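Local atomic coordinates of diaminopimelate decarboxylase (PDB entry 2QGH), a protein that catalyses the pyridoxal-phosphate-dependent decarboxylation of diaminopimelate to L-lysine, the last step of bacterial lysine biosynthesis. Residues Ala311-Phe316 against Glu350-Phe355; Pro341-Gly346 against Leu356-Leu361. All coordinates share one frame; numbering follows the deposited sequence.

Both contacts lie in the beta-rich part of the chain, with centres about 12 Å apart, and the chain from E350 to L361 runs through both. In contact 1 this chain has just left the active site, where E350 holds the bound lysine and its side chain lies about 6 Å from a pyridoxal phosphate. In contact 2 it returns along the strand of P341-V345 as a beta hairpin. The two contacts meet where F355 CB packs 3.6 Å from V344 O and T354 CB packs 3.4 Å from V345 CG1. K176 of the second subunit reaches both, so the dimer interface borders the hairpin as well as the ligand-binding turn.

Contact 1: Ala311-Phe316 against Glu350-Phe355; sequences AGMNDF and ESSDTF. With LYS (lysine), chain C.
E350, whose carboxylate borders the M313 side chain, is gripped twice at OE2: by the amino N of the bound lysine at 2.5 Å and by Y386 OH. Its OE1 bonds Y322 of the second subunit. R282, R318 and Y322 of the second subunit also bond this lysine, the product of the reaction, consistent with an active site shared between subunits. M313 N donates to D353 OD1 over 2.8 Å, the single hydrogen bond across the two segments, bent to 140° at the hydrogen. It meets the carboxylate from above, 43° out of its plane. D353 can present OD1 because its CG stands anti to the backbone N. Its other oxygen, OD2, forms a salt bridge with K176 of the second subunit, so both oxygens are held. M313 passes the acid at a slant, CG and SD near D353 CB, and SD reaches S352 OG at 3.6 Å. The bend at chi3 (-71°) turns the methyl CE beside the same hydroxyl and E350 OE1. At the other end F355 works with its rim: CE2 approaches A311 O at 3.1 Å near the ring plane, while CZ touches A311 CB at 3.8 Å. The F316 ring also offers an edge, with CD2 4.0 Å from F355 CD1, so the two phenyl groups meet without stacking. Both segments are stiffened from within. G312 N binds D315 OD2 almost straight, G312 O accepts from the backbone N of both D315 and F316, and E350-D353 forms a type I turn. The loop of A311-F316 connects strand 306-309 to helix 318-322; S320 of that helix supports M313 and S352, while A311 and F316 rest on strand 289-299.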
loop_
_atom_site.group_PDB
_atom_site.type_symbol
_atom_site.label_atom_id
_atom_site.label_comp_id
_atom_site.label_asym_id
_atom_site.label_seq_id
_atom_site.Cartn_x
_atom_site.Cartn_y
_atom_site.Cartn_z
ATOM N N ALA A 311 12.496 -6.793 5.818
ATOM C CA ALA A 311 11.254 -6.692 5.043
ATOM C C ALA A 311 10.447 -5.590 5.733
ATOM O O ALA A 311 10.624 -5.354 6.924
ATOM C CB ALA A 311 10.479 -8.010 5.073
ATOM N N GLY A 312 9.575 -4.909 5.000
ATOM C CA GLY A 312 8.809 -3.846 5.618
ATOM C C GLY A 312 7.363 -3.785 5.177
ATOM O O GLY A 312 6.910 -4.591 4.362
ATOM N N MET A 313 6.640 -2.810 5.707
ATOM C CA MET A 313 5.235 -2.639 5.376
ATOM C C MET A 313 4.998 -2.483 3.875
ATOM O O MET A 313 3.935 -2.852 3.374
ATOM C CB MET A 313 4.674 -1.435 6.123
ATOM C CG MET A 313 5.299 -0.111 5.713
ATOM S SD MET A 313 4.525 1.227 6.617
ATOM C CE MET A 313 2.865 1.264 5.846
ATOM N N ASN A 314 5.974 -1.941 3.148
ATOM C CA ASN A 314 5.797 -1.799 1.706
ATOM C C ASN A 314 5.682 -3.188 1.074
ATOM O O ASN A 314 4.987 -3.363 0.076
ATOM C CB ASN A 314 6.968 -1.040 1.063
ATOM C CG ASN A 314 8.242 -1.852 1.029
ATOM O OD1 ASN A 314 8.857 -2.101 2.062
ATOM N ND2 ASN A 314 8.644 -2.276 -0.160
ATOM N N ASP A 315 6.354 -4.172 1.664
ATOM C CA ASP A 315 6.320 -5.544 1.150
ATOM C C ASP A 315 5.096 -6.302 1.646
ATOM O O ASP A 315 4.543 -7.142 0.944
ATOM C CB ASP A 315 7.549 -6.341 1.600
ATOM C CG ASP A 315 8.855 -5.649 1.286
ATOM O OD1 ASP A 315 9.122 -5.363 0.099
ATOM O OD2 ASP A 315 9.624 -5.410 2.242
ATOM N N PHE A 316 4.690 -6.014 2.875
ATOM C CA PHE A 316 3.556 -6.703 3.476
ATOM C C PHE A 316 2.730 -5.681 4.227
ATOM O O PHE A 316 3.090 -5.251 5.322
ATOM C CB PHE A 316 4.071 -7.797 4.420
ATOM C CG PHE A 316 2.991 -8.639 5.019
ATOM C CD1 PHE A 316 2.062 -9.289 4.205
ATOM C CD2 PHE A 316 2.895 -8.783 6.401
ATOM C CE1 PHE A 316 1.049 -10.071 4.761
ATOM C CE2 PHE A 316 1.883 -9.565 6.970
ATOM C CZ PHE A 316 0.958 -10.209 6.148
ATOM N N GLU A 350 8.088 4.554 9.285
ATOM C CA GLU A 350 6.809 4.716 9.982
ATOM C C GLU A 350 6.566 3.764 11.135
ATOM O O GLU A 350 7.032 2.629 11.116
ATOM C CB GLU A 350 5.665 4.531 9.009
ATOM C CG GLU A 350 5.139 5.786 8.448
ATOM C CD GLU A 350 4.199 5.508 7.317
ATOM O OE1 GLU A 350 3.163 4.851 7.553
ATOM O OE2 GLU A 350 4.514 5.937 6.194
ATOM N N SER A 351 5.792 4.220 12.117
ATOM C CA SER A 351 5.464 3.399 13.279
ATOM C C SER A 351 4.570 2.224 12.894
ATOM O O SER A 351 4.604 1.178 13.537
ATOM C CB SER A 351 4.768 4.236 14.355
ATOM O OG SER A 351 5.690 5.082 15.017
ATOM N N SER A 352 3.769 2.397 11.848
ATOM C CA SER A 352 2.895 1.328 11.393
ATOM C C SER A 352 3.734 0.184 10.852
ATOM O O SER A 352 3.235 -0.924 10.641
ATOM C CB SER A 352 1.952 1.840 10.311
ATOM O OG SER A 352 2.648 2.627 9.362
ATOM N N ASP A 353 5.021 0.445 10.642
ATOM C CA ASP A 353 5.896 -0.587 10.122
ATOM C C ASP A 353 6.488 -1.530 11.162
ATOM O O ASP A 353 7.690 -1.502 11.442
ATOM C CB ASP A 353 7.030 0.021 9.302
ATOM C CG ASP A 353 7.981 -1.027 8.787
ATOM O OD1 ASP A 353 7.490 -2.043 8.249
ATOM O OD2 ASP A 353 9.208 -0.849 8.923
ATOM N N THR A 354 5.625 -2.355 11.745
ATOM C CA THR A 354 6.038 -3.369 12.703
ATOM C C THR A 354 5.130 -4.550 12.401
ATOM O O THR A 354 3.909 -4.421 12.390
ATOM C CB THR A 354 5.903 -2.908 14.197
ATOM O OG1 THR A 354 5.262 -3.935 14.966
ATOM C CG2 THR A 354 5.131 -1.628 14.312
ATOM N N PHE A 355 5.740 -5.693 12.119
ATOM C CA PHE A 355 5.008 -6.896 11.775
ATOM C C PHE A 355 4.221 -7.487 12.937
ATOM O O PHE A 355 3.049 -7.828 12.787
ATOM C CB PHE A 355 5.977 -7.939 11.215
ATOM C CG PHE A 355 6.620 -7.538 9.910
ATOM C CD1 PHE A 355 5.873 -7.468 8.739
ATOM C CD2 PHE A 355 7.976 -7.256 9.848
ATOM C CE1 PHE A 355 6.472 -7.126 7.525
ATOM C CE2 PHE A 355 8.581 -6.914 8.633
ATOM C CZ PHE A 355 7.827 -6.852 7.472
HETATM N N LYS C . 3.135 7.897 5.362
HETATM C CA LYS C . 2.589 8.792 6.429
HETATM C C LYS C . 1.391 9.582 5.901
HETATM O O LYS C . 0.904 9.217 4.812
HETATM C CB LYS C . 3.689 9.750 6.922
HETATM C CG LYS C . 4.833 9.036 7.626
HETATM C CD LYS C . 6.062 9.912 7.784
HETATM C CE LYS C . 7.160 9.141 8.514
HETATM N NZ LYS C . 8.486 9.843 8.580
HETATM O OXT LYS C . 0.954 10.544 6.570
#

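Contact 2: Pro341-Gly346 against Leu356-Leu361; sequences PCDVVG and LKDAHL
C342 and A359 form an antiparallel hydrogen-bonded pair, with C342 N to A359 O and A359 N to C342 O both at 2.7 Å. V344 pairs likewise with L356: V344 N reaches L356 O at 2.9 Å, but the return bond from L356 N to V344 O is weak. Between these pairs the register slips by one residue, a beta bulge, and K357 and D358 turn the chain through a corner. D343 serves that corner with its side chain. OD2 takes the amide of D358 N at 2.8 Å on the anti side of the carboxylate, 32° out of its plane, and CG, anti to the carbonyl carbon (chi1 -75°), carries the acid beside the K357 chain. C-alpha hydrogens add weaker support, P341 CA facing A359 O at 3.0 Å and D343 CA facing L356 O at 3.3 Å. On the face of C342, V344, L356 and A359, V344 CG2 sits against A359 CB at 4.1 Å and near L361 CD1, with C342 SG alongside. At the hairpin's outer end P341 CB touches H360 CE1 at 3.7 Å, the imidazole and proline crossing obliquely. Behind this face, I328 packs on V344, L356 and L361. Strand 306-309 pairs with the other edge of strand 340-345, binding D343 and V345 by backbone bonds. A carboxylate thus replaces a backbone acceptor at the bulge, and the nearby D358 carboxylate may make its charge costlier; the weak, long D358-K304 ion pair may offset this in part, and K357, its NZ 6.3 Å from D343 OD1, probably does so only weakly.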
loop_
_atom_site.group_PDB
_atom_site.type_symbol
_atom_site.label_atom_id
_atom_site.label_comp_id
_atom_site.label_asym_id
_atom_site.label_seq_id
_atom_site.Cartn_x
_atom_site.Cartn_y
_atom_site.Cartn_z
ATOM N N PRO A 341 9.806 -11.004 25.117
ATOM C CA PRO A 341 8.884 -10.175 24.336
ATOM C C PRO A 341 9.625 -9.166 23.452
ATOM O O PRO A 341 10.592 -8.540 23.894
ATOM C CB PRO A 341 8.029 -9.505 25.411
ATOM C CG PRO A 341 8.964 -9.405 26.581
ATOM C CD PRO A 341 9.644 -10.753 26.562
ATOM N N CYS A 342 9.165 -9.011 22.209
ATOM C CA CYS A 342 9.794 -8.086 21.265
ATOM C C CYS A 342 8.880 -7.703 20.109
ATOM O O CYS A 342 8.020 -8.482 19.703
ATOM C CB CYS A 342 11.052 -8.717 20.676
ATOM S SG CYS A 342 10.702 -10.051 19.504
ATOM N N ASP A 343 9.080 -6.499 19.580
ATOM C CA ASP A 343 8.319 -6.013 18.434
ATOM C C ASP A 343 9.143 -6.310 17.191
ATOM O O ASP A 343 10.285 -5.871 17.083
ATOM C CB ASP A 343 8.091 -4.504 18.520
ATOM C CG ASP A 343 7.034 -4.131 19.530
ATOM O OD1 ASP A 343 6.647 -2.944 19.566
ATOM O OD2 ASP A 343 6.588 -5.020 20.284
ATOM N N VAL A 344 8.576 -7.071 16.264
ATOM C CA VAL A 344 9.270 -7.406 15.024
ATOM C C VAL A 344 8.949 -6.272 14.048
ATOM O O VAL A 344 7.798 -6.094 13.651
ATOM C CB VAL A 344 8.773 -8.752 14.485
ATOM C CG1 VAL A 344 9.632 -9.209 13.317
ATOM C CG2 VAL A 344 8.805 -9.784 15.612
ATOM N N VAL A 345 9.971 -5.500 13.682
ATOM C CA VAL A 345 9.787 -4.348 12.807
ATOM C C VAL A 345 10.636 -4.337 11.545
ATOM O O VAL A 345 11.680 -4.991 11.469
ATOM C CB VAL A 345 10.057 -3.035 13.580
ATOM C CG1 VAL A 345 9.266 -3.028 14.883
ATOM C CG2 VAL A 345 11.546 -2.889 13.865
ATOM N N GLY A 346 10.174 -3.577 10.557
ATOM C CA GLY A 346 10.883 -3.466 9.297
ATOM C C GLY A 346 11.732 -2.207 9.218
ATOM O O GLY A 346 11.884 -1.488 10.207
ATOM N N LEU A 356 4.855 -7.606 14.099
ATOM C CA LEU A 356 4.173 -8.175 15.254
ATOM C C LEU A 356 4.554 -7.481 16.566
ATOM O O LEU A 356 5.732 -7.379 16.907
ATOM C CB LEU A 356 4.494 -9.672 15.331
ATOM C CG LEU A 356 3.450 -10.640 15.902
ATOM C CD1 LEU A 356 3.902 -12.066 15.642
ATOM C CD2 LEU A 356 3.259 -10.403 17.390
ATOM N N LYS A 357 3.555 -6.988 17.291
ATOM C CA LYS A 357 3.808 -6.338 18.572
ATOM C C LYS A 357 3.937 -7.405 19.648
ATOM O O LYS A 357 3.358 -8.484 19.529
ATOM C CB LYS A 357 2.667 -5.395 18.955
ATOM C CG LYS A 357 2.872 -3.947 18.553
ATOM C CD LYS A 357 1.798 -3.069 19.172
ATOM C CE LYS A 357 1.859 -1.645 18.649
ATOM N NZ LYS A 357 0.695 -0.849 19.146
ATOM N N ASP A 358 4.688 -7.097 20.698
ATOM C CA ASP A 358 4.890 -8.031 21.800
ATOM C C ASP A 358 4.897 -9.494 21.383
ATOM O O ASP A 358 4.083 -10.287 21.864
ATOM C CB ASP A 358 3.829 -7.831 22.885
ATOM C CG ASP A 358 4.118 -6.641 23.768
ATOM O OD1 ASP A 358 5.262 -6.534 24.265
ATOM O OD2 ASP A 358 3.200 -5.816 23.975
ATOM N N ALA A 359 5.805 -9.843 20.476
ATOM C CA ALA A 359 5.948 -11.223 20.026
ATOM C C ALA A 359 6.935 -11.856 20.991
ATOM O O ALA A 359 7.586 -11.158 21.760
ATOM C CB ALA A 359 6.500 -11.273 18.610
ATOM N N HIS A 360 7.056 -13.173 20.951
ATOM C CA HIS A 360 7.972 -13.856 21.850
ATOM C C HIS A 360 8.938 -14.722 21.058
ATOM O O HIS A 360 8.552 -15.741 20.483
ATOM C CB HIS A 360 7.167 -14.686 22.854
ATOM C CG HIS A 360 6.219 -13.868 23.676
ATOM N ND1 HIS A 360 6.649 -12.942 24.603
ATOM C CD2 HIS A 360 4.868 -13.777 23.654
ATOM C CE1 HIS A 360 5.605 -12.312 25.114
ATOM N NE2 HIS A 360 4.512 -12.799 24.554
ATOM N N LEU A 361 10.200 -14.307 21.025
ATOM C CA LEU A 361 11.209 -15.041 20.275
ATOM C C LEU A 361 12.535 -15.149 21.014
ATOM O O LEU A 361 12.826 -14.368 21.917
ATOM C CB LEU A 361 11.453 -14.355 18.926
ATOM C CG LEU A 361 10.264 -14.141 17.984
ATOM C CD1 LEU A 361 10.740 -13.411 16.736
ATOM C CD2 LEU A 361 9.638 -15.485 17.617
#